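Local coordinates for transcriptional repressor PagR (Bacillus anthracis, PDB 2ZKZ), which binds DNA, probably through a helix-turn-helix motif, and represses transcription of the pagA and atxA genes of Bacillus anthracis, at residues K31-L36 and K68-N73; L42-I47 and I79-N84. All coordinates share one frame; numbering follows the deposited sequence.

Contact 1: K31-L36 and K68-N73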
# COMPACT_ATOMS: atom_id res chain seq x y z
N LYS A 31 10.70 -2.97 -5.03
CA LYS A 31 11.66 -3.20 -6.12
C LYS A 31 11.38 -4.54 -6.77
O LYS A 31 11.37 -4.65 -7.99
CB LYS A 31 13.09 -3.22 -5.60
CG LYS A 31 13.73 -1.86 -5.41
CD LYS A 31 15.24 -1.95 -5.68
CE LYS A 31 15.50 -2.40 -7.12
NZ LYS A 31 16.94 -2.38 -7.49
N ILE A 32 11.18 -5.56 -5.95
CA ILE A 32 10.90 -6.90 -6.46
C ILE A 32 9.65 -6.88 -7.32
O ILE A 32 9.64 -7.41 -8.44
CB ILE A 32 10.73 -7.91 -5.29
CG1 ILE A 32 12.08 -8.09 -4.58
CG2 ILE A 32 10.19 -9.24 -5.81
CD1 ILE A 32 12.02 -8.99 -3.34
N VAL A 33 8.58 -6.27 -6.82
CA VAL A 33 7.34 -6.21 -7.60
C VAL A 33 7.55 -5.47 -8.91
O VAL A 33 7.05 -5.90 -9.96
CB VAL A 33 6.21 -5.53 -6.80
CG1 VAL A 33 4.96 -5.40 -7.67
CG2 VAL A 33 5.90 -6.34 -5.55
N ASN A 34 8.26 -4.35 -8.87
CA ASN A 34 8.52 -3.58 -10.08
C ASN A 34 9.27 -4.45 -11.11
O ASN A 34 8.94 -4.45 -12.30
CB ASN A 34 9.37 -2.34 -9.76
CG ASN A 34 9.46 -1.39 -10.93
OD1 ASN A 34 10.55 -1.00 -11.35
ND2 ASN A 34 8.31 -1.01 -11.47
N GLU A 35 10.27 -5.18 -10.64
CA GLU A 35 11.05 -6.05 -11.53
C GLU A 35 10.19 -7.14 -12.17
O GLU A 35 10.35 -7.45 -13.35
CB GLU A 35 12.21 -6.69 -10.76
CG GLU A 35 13.31 -5.73 -10.36
CD GLU A 35 13.94 -5.02 -11.55
OE1 GLU A 35 14.11 -5.65 -12.62
OE2 GLU A 35 14.29 -3.84 -11.41
N LEU A 36 9.30 -7.74 -11.39
CA LEU A 36 8.42 -8.78 -11.91
C LEU A 36 7.43 -8.18 -12.90
O LEU A 36 6.99 -8.84 -13.83
CB LEU A 36 7.67 -9.47 -10.77
CG LEU A 36 8.56 -10.43 -9.96
CD1 LEU A 36 7.82 -10.92 -8.72
CD2 LEU A 36 8.96 -11.59 -10.86
N LYS A 68 0.24 -13.60 -1.15
CA LYS A 68 -0.50 -12.38 -0.90
C LYS A 68 -0.22 -11.36 -2.00
O LYS A 68 -1.14 -10.77 -2.55
CB LYS A 68 -0.09 -11.78 0.45
CG LYS A 68 -0.49 -12.60 1.67
CD LYS A 68 -0.03 -11.93 2.96
CE LYS A 68 -0.45 -12.73 4.17
NZ LYS A 68 0.08 -12.13 5.43
N VAL A 69 1.05 -11.18 -2.31
CA VAL A 69 1.46 -10.21 -3.31
C VAL A 69 1.99 -10.88 -4.57
O VAL A 69 1.74 -10.41 -5.69
CB VAL A 69 2.57 -9.29 -2.74
CG1 VAL A 69 3.04 -8.31 -3.79
CG2 VAL A 69 2.04 -8.57 -1.51
N LEU A 70 2.72 -11.98 -4.39
CA LEU A 70 3.33 -12.71 -5.50
C LEU A 70 2.86 -14.15 -5.62
O LEU A 70 2.40 -14.77 -4.65
CB LEU A 70 4.85 -12.70 -5.33
CG LEU A 70 5.71 -11.61 -5.98
CD1 LEU A 70 4.93 -10.34 -6.18
CD2 LEU A 70 6.95 -11.39 -5.13
N LYS A 71 2.98 -14.68 -6.83
CA LYS A 71 2.60 -16.06 -7.11
C LYS A 71 3.86 -16.89 -7.34
O LYS A 71 4.74 -16.48 -8.09
CB LYS A 71 1.71 -16.12 -8.35
CG LYS A 71 1.12 -17.49 -8.62
CD LYS A 71 0.23 -17.49 -9.85
CE LYS A 71 -0.73 -18.67 -9.84
NZ LYS A 71 -0.03 -19.93 -9.48
N ARG A 72 3.96 -18.03 -6.68
CA ARG A 72 5.10 -18.90 -6.88
C ARG A 72 4.70 -19.93 -7.94
O ARG A 72 3.62 -20.52 -7.87
CB ARG A 72 5.49 -19.61 -5.58
CG ARG A 72 6.70 -20.52 -5.73
CD ARG A 72 7.15 -21.11 -4.41
NE ARG A 72 6.09 -21.89 -3.78
CZ ARG A 72 6.18 -22.43 -2.57
NH1 ARG A 72 7.28 -22.27 -1.85
NH2 ARG A 72 5.16 -23.11 -2.07
N ASN A 73 5.57 -20.12 -8.92
CA ASN A 73 5.32 -21.05 -10.02
C ASN A 73 6.45 -22.06 -10.16
O ASN A 73 7.61 -21.76 -9.86
CB ASN A 73 5.21 -20.30 -11.35
CG ASN A 73 4.17 -19.21 -11.33
OD1 ASN A 73 3.00 -19.45 -11.62
ND2 ASN A 73 4.59 -17.99 -10.99
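Leu36 and Leu70 make the tightest apolar meeting between helix 27-39 and the loop that leads into strand 71-75. The CD1 methyl of Leu36 settles against the branch point of Leu70, 3.5 Å from Leu70 CG, with both Leu70 methyls close beside it. Leu70 also crosses Ile32 at about a right angle, its CD2 lying 3.9 Å from Ile32 CG2. With chi1 at -92° and chi2 at 27°, both torsions of Leu70 sit off the staggered positions, which may reflect strain from the close packing. One turn back from Leu36, Val33 uses a single methyl for both partners: its CG2, anti to the carbonyl carbon, stands 3.9 Å from Val69 CG1 and 4.2 Å from Leu70 CD1.

These same side chains lean on other helices. Ile32 and Leu70 both touch Met65 on helix 55-65, the second helix of the predicted helix-turn-helix, while Val33 and Val69 share Val88 of helix 86-95.

All five touching residues are buried and their meeting atoms are carbon, which implies a join held by shape and the hydrophobic effect, without directional bonds to set its angle.

Contact 2: L42-I47 and I79-N84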
# COMPACT_ATOMS: atom_id res chain seq x y z
N LEU A 42 10.57 -14.30 -12.88
CA LEU A 42 11.94 -14.30 -12.37
C LEU A 42 12.15 -15.32 -11.26
O LEU A 42 11.31 -15.46 -10.36
CB LEU A 42 12.31 -12.92 -11.82
CG LEU A 42 12.37 -11.73 -12.78
CD1 LEU A 42 12.48 -10.43 -11.97
CD2 LEU A 42 13.56 -11.88 -13.73
N ASN A 43 13.27 -16.05 -11.31
CA ASN A 43 13.56 -17.00 -10.26
C ASN A 43 14.38 -16.26 -9.21
O ASN A 43 14.76 -15.10 -9.41
CB ASN A 43 14.30 -18.25 -10.80
CG ASN A 43 15.60 -17.93 -11.52
OD1 ASN A 43 15.94 -18.58 -12.52
ND2 ASN A 43 16.33 -16.95 -11.02
N VAL A 44 14.62 -16.91 -8.07
CA VAL A 44 15.37 -16.30 -6.98
C VAL A 44 16.74 -15.76 -7.39
O VAL A 44 17.11 -14.64 -7.02
CB VAL A 44 15.53 -17.30 -5.81
CG1 VAL A 44 16.28 -16.64 -4.66
CG2 VAL A 44 14.16 -17.78 -5.35
N THR A 45 17.48 -16.54 -8.17
CA THR A 45 18.81 -16.13 -8.59
C THR A 45 18.78 -14.85 -9.42
O THR A 45 19.63 -13.97 -9.26
CB THR A 45 19.51 -17.25 -9.38
OG1 THR A 45 19.56 -18.43 -8.57
CG2 THR A 45 20.93 -16.84 -9.74
N GLN A 46 17.80 -14.74 -10.32
CA GLN A 46 17.65 -13.55 -11.15
C GLN A 46 17.32 -12.34 -10.27
O GLN A 46 17.76 -11.23 -10.53
CB GLN A 46 16.54 -13.74 -12.18
CG GLN A 46 16.87 -14.74 -13.28
CD GLN A 46 15.68 -15.04 -14.15
OE1 GLN A 46 14.68 -15.58 -13.68
NE2 GLN A 46 15.78 -14.70 -15.43
N ILE A 47 16.53 -12.58 -9.23
CA ILE A 47 16.13 -11.53 -8.30
C ILE A 47 17.32 -11.09 -7.45
O ILE A 47 17.55 -9.90 -7.25
CB ILE A 47 14.98 -12.00 -7.39
CG1 ILE A 47 13.72 -12.23 -8.23
CG2 ILE A 47 14.73 -10.97 -6.29
CD1 ILE A 47 12.55 -12.85 -7.48
N ILE A 79 11.71 -22.76 -10.14
CA ILE A 79 10.68 -22.12 -9.33
C ILE A 79 10.84 -20.65 -9.68
O ILE A 79 11.92 -20.09 -9.51
CB ILE A 79 10.93 -22.28 -7.82
CG1 ILE A 79 10.68 -23.72 -7.37
CG2 ILE A 79 10.01 -21.31 -7.06
CD1 ILE A 79 9.23 -24.17 -7.49
N TYR A 80 9.78 -20.02 -10.21
CA TYR A 80 9.87 -18.61 -10.54
C TYR A 80 8.64 -17.87 -10.03
O TYR A 80 7.58 -18.45 -9.81
CB TYR A 80 10.00 -18.39 -12.06
CG TYR A 80 8.82 -18.84 -12.88
CD1 TYR A 80 8.71 -20.17 -13.31
CD2 TYR A 80 7.80 -17.95 -13.23
CE1 TYR A 80 7.62 -20.59 -14.06
CE2 TYR A 80 6.70 -18.37 -13.98
CZ TYR A 80 6.62 -19.69 -14.39
OH TYR A 80 5.55 -20.11 -15.13
N TYR A 81 8.79 -16.56 -9.85
CA TYR A 81 7.72 -15.74 -9.34
C TYR A 81 7.09 -14.86 -10.40
O TYR A 81 7.71 -14.51 -11.40
CB TYR A 81 8.24 -14.88 -8.18
CG TYR A 81 8.58 -15.71 -6.98
CD1 TYR A 81 7.61 -16.00 -6.02
CD2 TYR A 81 9.85 -16.28 -6.83
CE1 TYR A 81 7.89 -16.84 -4.94
CE2 TYR A 81 10.14 -17.11 -5.75
CZ TYR A 81 9.15 -17.39 -4.82
OH TYR A 81 9.41 -18.23 -3.76
N SER A 82 5.83 -14.52 -10.16
CA SER A 82 5.09 -13.67 -11.08
C SER A 82 4.02 -12.90 -10.31
O SER A 82 3.79 -13.16 -9.12
CB SER A 82 4.41 -14.53 -12.15
OG SER A 82 3.47 -15.42 -11.56
N ILE A 83 3.39 -11.95 -10.98
CA ILE A 83 2.32 -11.17 -10.36
C ILE A 83 1.03 -11.64 -11.02
O ILE A 83 0.89 -11.56 -12.25
CB ILE A 83 2.47 -9.66 -10.63
CG1 ILE A 83 3.79 -9.14 -10.08
CG2 ILE A 83 1.30 -8.91 -9.98
CD1 ILE A 83 4.11 -7.71 -10.55
N ASN A 84 0.09 -12.15 -10.23
CA ASN A 84 -1.18 -12.59 -10.79
C ASN A 84 -2.37 -11.84 -10.17
O ASN A 84 -3.51 -12.02 -10.58
CB ASN A 84 -1.34 -14.10 -10.60
CG ASN A 84 -1.99 -14.46 -9.29
OD1 ASN A 84 -1.66 -13.92 -8.23
ND2 ASN A 84 -2.94 -15.40 -9.34
O HOH W 1 13.88 -19.77 -7.85
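Tyr81 N donates to Leu42 O in the shortest backbone bond of the contact, 2.8 Å and almost straight at 176°, although the donor stands 37° out of the carbonyl plane. The return bond, from Leu42 N to Tyr81 O at 3.2 Å, closes the antiparallel hydrogen-bonded pair. In this winged helix-turn-helix fold of the ArsR family, the pair lays a short, weakly bonded strand at about 42-43 against strand 78-82 of the wing hairpin, just ahead of the first helix of the predicted DNA-binding motif.

Asn43 is the N-cap of helix 44-51. Its backbone N-H is taken by Gln46 OE1 at 2.8 Å, in the plane of the side-chain amide and on a lone pair, fastening the cap to the first turn. A water then spans the two segments beyond the bonded pair: it accepts from Val44 N at 3.0 Å and donates to Ile79 O at 2.6 Å, satisfying an N-H at the helix start.

On the face of the sheet that carries Leu42 and Tyr81 the contact turns apolar. The Tyr81 ring, its CG beside the backbone N (chi1 -68°), lies side by side with Val44, and both touch Leu62 of helix 55-65. Val44 CG2 meets the ring edge near its plane, 4.1 Å from Tyr81 CE2, while Ile47 CD1 approaches Tyr81 CD2 obliquely at 4.4 Å.

How the contacts relate
Contact 1 lies near the centre of the chain and is wholly buried, whereas contact 2, about 7 Å away between centres, is only partly buried and lets a water in. The chemistry follows: methyl packing inside, backbone pairing and helix capping further out. Both hold the wing to the helical body, through the loop leading into its first strand in contact 1 and its second strand in contact 2. Asn73 N probably bonds to Tyr80 O at 2.8 Å between these neighbouring strands, and Leu36 packs on Tyr81. Leu62 of helix 55-65 meets side chains of both contacts, so both abut the second helix of the predicted motif, to which most of 42-47 itself belongs.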